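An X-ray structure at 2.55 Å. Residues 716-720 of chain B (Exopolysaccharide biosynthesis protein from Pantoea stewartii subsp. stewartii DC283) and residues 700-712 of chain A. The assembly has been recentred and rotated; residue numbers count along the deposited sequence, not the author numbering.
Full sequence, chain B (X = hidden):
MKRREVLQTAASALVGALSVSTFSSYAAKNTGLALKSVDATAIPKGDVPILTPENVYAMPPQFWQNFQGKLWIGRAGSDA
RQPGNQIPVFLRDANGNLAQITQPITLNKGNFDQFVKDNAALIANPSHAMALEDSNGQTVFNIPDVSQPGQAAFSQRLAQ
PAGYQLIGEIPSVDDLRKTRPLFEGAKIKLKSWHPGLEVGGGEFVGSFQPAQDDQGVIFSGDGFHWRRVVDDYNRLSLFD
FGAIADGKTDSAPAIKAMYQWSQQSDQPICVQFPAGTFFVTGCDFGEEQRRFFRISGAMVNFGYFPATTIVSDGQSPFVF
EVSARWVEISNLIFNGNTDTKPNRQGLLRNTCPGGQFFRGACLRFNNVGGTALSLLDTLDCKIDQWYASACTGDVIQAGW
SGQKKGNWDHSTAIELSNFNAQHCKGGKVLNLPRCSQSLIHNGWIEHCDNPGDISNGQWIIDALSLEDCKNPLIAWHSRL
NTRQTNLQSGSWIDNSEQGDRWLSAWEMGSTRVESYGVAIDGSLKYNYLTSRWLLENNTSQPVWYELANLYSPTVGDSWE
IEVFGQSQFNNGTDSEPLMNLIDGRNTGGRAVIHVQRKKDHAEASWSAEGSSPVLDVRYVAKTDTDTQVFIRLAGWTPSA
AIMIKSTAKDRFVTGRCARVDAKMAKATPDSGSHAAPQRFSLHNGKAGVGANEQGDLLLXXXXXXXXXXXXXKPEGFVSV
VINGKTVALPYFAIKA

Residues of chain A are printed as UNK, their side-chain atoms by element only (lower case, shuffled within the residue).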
# COMPACT_ATOMS: atom_id res chain seq x y z
N GLY B 716 -27.51 -36.66 -65.26
CA GLY B 716 -26.16 -36.09 -65.46
C GLY B 716 -25.15 -36.67 -64.49
O GLY B 716 -25.46 -37.69 -63.84
N PHE B 717 -23.97 -36.04 -64.40
CA PHE B 717 -22.84 -36.45 -63.53
C PHE B 717 -22.19 -35.22 -62.90
O PHE B 717 -22.42 -34.09 -63.39
CB PHE B 717 -21.79 -37.23 -64.34
CG PHE B 717 -22.32 -38.45 -65.04
CD1 PHE B 717 -22.95 -38.34 -66.28
CD2 PHE B 717 -22.19 -39.71 -64.48
CE1 PHE B 717 -23.44 -39.46 -66.93
CE2 PHE B 717 -22.68 -40.83 -65.13
CZ PHE B 717 -23.30 -40.71 -66.35
N VAL B 718 -21.40 -35.43 -61.84
CA VAL B 718 -20.50 -34.41 -61.22
C VAL B 718 -19.14 -35.07 -60.95
O VAL B 718 -19.13 -36.24 -60.54
CB VAL B 718 -21.11 -33.80 -59.94
CG1 VAL B 718 -22.29 -32.90 -60.26
CG2 VAL B 718 -21.52 -34.86 -58.93
N SER B 719 -18.05 -34.33 -61.20
CA SER B 719 -16.66 -34.78 -60.96
C SER B 719 -16.41 -34.87 -59.45
O SER B 719 -16.55 -33.84 -58.76
CB SER B 719 -15.67 -33.85 -61.62
OG SER B 719 -14.33 -34.23 -61.31
N VAL B 720 -16.07 -36.07 -58.95
CA VAL B 720 -15.78 -36.34 -57.52
C VAL B 720 -14.51 -37.20 -57.45
O VAL B 720 -14.40 -38.16 -58.24
CB VAL B 720 -16.96 -37.03 -56.81
CG1 VAL B 720 -16.72 -37.20 -55.32
CG2 VAL B 720 -18.27 -36.30 -57.05
N UNK A 700 -21.90 -30.04 -53.64
CA UNK A 700 -21.38 -29.06 -54.63
C UNK A 700 -20.03 -29.56 -55.17
O UNK A 700 -19.16 -29.92 -54.35
c UNK A 700 -21.25 -27.70 -54.00
N UNK A 701 -19.89 -29.59 -56.50
CA UNK A 701 -18.67 -30.03 -57.23
C UNK A 701 -18.80 -29.64 -58.71
O UNK A 701 -19.93 -29.32 -59.13
c UNK A 701 -18.45 -31.51 -57.07
o UNK A 701 -17.14 -31.87 -57.47
N UNK A 702 -17.69 -29.66 -59.45
CA UNK A 702 -17.65 -29.36 -60.91
C UNK A 702 -18.67 -30.24 -61.63
O UNK A 702 -18.48 -31.47 -61.65
c UNK A 702 -16.25 -29.62 -61.48
c UNK A 702 -15.20 -28.60 -61.06
n UNK A 702 -11.55 -30.87 -61.49
c UNK A 702 -12.20 -30.31 -62.50
n UNK A 702 -11.78 -30.54 -63.73
n UNK A 702 -13.26 -29.54 -62.29
c UNK A 702 -13.82 -29.21 -60.99
N UNK A 703 -19.72 -29.62 -62.20
CA UNK A 703 -20.72 -30.28 -63.06
C UNK A 703 -20.02 -30.84 -64.30
O UNK A 703 -19.05 -30.21 -64.76
c UNK A 703 -21.82 -29.31 -63.43
N UNK A 704 -20.49 -31.98 -64.81
CA UNK A 704 -19.82 -32.76 -65.88
C UNK A 704 -20.74 -32.84 -67.11
O UNK A 704 -21.96 -32.96 -66.93
c UNK A 704 -17.00 -33.75 -65.13
c UNK A 704 -18.08 -34.66 -65.69
c UNK A 704 -19.48 -34.15 -65.35
c UNK A 704 -17.88 -36.07 -65.17
N UNK A 705 -20.15 -32.77 -68.31
CA UNK A 705 -20.80 -33.06 -69.61
C UNK A 705 -20.85 -34.58 -69.81
O UNK A 705 -19.78 -35.21 -69.73
o UNK A 705 -18.72 -32.75 -70.78
c UNK A 705 -20.09 -32.37 -70.74
N UNK A 706 -22.04 -35.13 -70.06
CA UNK A 706 -22.29 -36.58 -70.29
C UNK A 706 -21.37 -37.10 -71.40
O UNK A 706 -21.03 -38.30 -71.38
c UNK A 706 -23.74 -36.80 -70.62
N UNK A 707 -20.98 -36.22 -72.34
CA UNK A 707 -20.10 -36.52 -73.50
C UNK A 707 -18.71 -36.99 -73.05
O UNK A 707 -18.05 -37.68 -73.84
o UNK A 707 -22.31 -35.04 -74.42
c UNK A 707 -19.95 -35.30 -74.42
o UNK A 707 -21.19 -34.22 -76.12
c UNK A 707 -21.25 -34.82 -75.03
N UNK A 708 -18.28 -36.59 -71.84
CA UNK A 708 -16.94 -36.93 -71.27
C UNK A 708 -17.06 -38.10 -70.29
O UNK A 708 -16.09 -38.33 -69.53
n UNK A 708 -16.22 -33.48 -71.50
c UNK A 708 -15.75 -34.71 -71.58
o UNK A 708 -14.91 -35.04 -72.41
c UNK A 708 -16.30 -35.72 -70.60
N UNK A 709 -18.18 -38.84 -70.31
CA UNK A 709 -18.45 -39.97 -69.37
C UNK A 709 -18.76 -41.23 -70.19
O UNK A 709 -19.63 -41.16 -71.08
c UNK A 709 -19.74 -40.68 -67.31
c UNK A 709 -19.45 -38.25 -67.79
c UNK A 709 -19.60 -39.63 -68.40
N UNK A 710 -18.06 -42.33 -69.88
CA UNK A 710 -18.40 -43.70 -70.35
C UNK A 710 -19.67 -44.13 -69.61
O UNK A 710 -19.55 -44.74 -68.52
c UNK A 710 -17.45 -46.07 -70.61
o UNK A 710 -18.46 -46.31 -71.30
o UNK A 710 -16.61 -46.94 -70.28
c UNK A 710 -17.22 -44.65 -70.13
N UNK A 711 -20.84 -43.83 -70.18
CA UNK A 711 -22.18 -43.97 -69.54
C UNK A 711 -22.67 -45.42 -69.60
O UNK A 711 -23.75 -45.70 -69.04
c UNK A 711 -23.20 -43.03 -70.21
o UNK A 711 -22.54 -41.80 -70.52
c UNK A 711 -24.41 -42.75 -69.35
N UNK A 712 -21.91 -46.32 -70.23
CA UNK A 712 -22.32 -47.72 -70.54
C UNK A 712 -22.69 -48.46 -69.24
O UNK A 712 -23.78 -49.05 -69.21
c UNK A 712 -21.01 -47.87 -72.73
n UNK A 712 -18.74 -48.50 -73.52
c UNK A 712 -17.91 -49.11 -72.67
n UNK A 712 -16.63 -48.79 -72.65
n UNK A 712 -18.36 -50.03 -71.83
c UNK A 712 -21.21 -48.43 -71.33
c UNK A 712 -20.17 -48.75 -73.64
O HOH W 1 -23.72 -34.88 -67.11

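Position 700 of chain A carries a single side-chain carbon, directed away from chain B and not touching it; one carbon alone makes it Ala A700. At 701 a carbon is followed by one oxygen, and that oxygen approaches the backbone O of Ser B719 to 2.4 Å. A two-atom side chain ending in oxygen is serine: Ser A701 donates a very short hydrogen bond from OG to Ser B719 O. Position 702 has three carbons, a nitrogen and a carbon bearing two more nitrogens, a guanidinium side chain running past Ser B719: Arg A702. The firm link is through the backbone, where Ser B719 N donates to Arg A702 O at 2.9 Å.

Position 703 again shows one carbon and is Ala A703; it pairs with Val B718 in an antiparallel, non-hydrogen-bonded bridge, their side chains on the same face of the sheet. At 704 four carbons fork at the second and pack on Phe B717 and Ser B719: Leu A704. Its CB lies 4.0 Å from Phe B717 CB, its CD1 3.8 Å from Ser B719 CB, and its N donates to Phe B717 O at 3.2 Å. A water donates to Leu A704 O (2.6 Å) and accepts from Phe B717 N (3.0 Å).

Position 705, one carbon then one oxygen, points away from chain B: Ser A705. Position 706, a lone carbon, lies near the Phe B717 ring: Ala A706, its CA 4.4 Å from Phe B717 CD1. At 707 the second of two carbons carries two oxygens, out of reach of chain B: Asp A707. Position 708, also out of reach, ends instead in one oxygen and one nitrogen: Asn A708, whose ND2 donates to Ser A705 OG at 2.7 Å.

Position 709 has one carbon carrying two more, set over the Phe B717 ring: Val A709, with CG1 3.6 Å from the ring centroid, close to its normal. At 710 two carbons, the second carrying two oxygens, are directed away: Asp A710. Position 711 branches into an oxygen and a carbon, the latter at the Phe B717 ring edge: Thr A711, its CG2 3.8 Å from Phe B717 CZ. Position 712 has three carbons, a nitrogen and a carbon bearing two more nitrogens, out of reach of chain B: Arg A712, whose NH2 lies 3.0 Å from Asp A710 OD2, a salt bridge of charge alone.

The contact thus joins antiparallel backbone pairing at 701 to 704 to apolar packing on the Phe B717 ring, where the chain turns back to set Val A709 over one face and Thr A711 at the edge.

Chain A 700-712: ASRALSADNVDTR
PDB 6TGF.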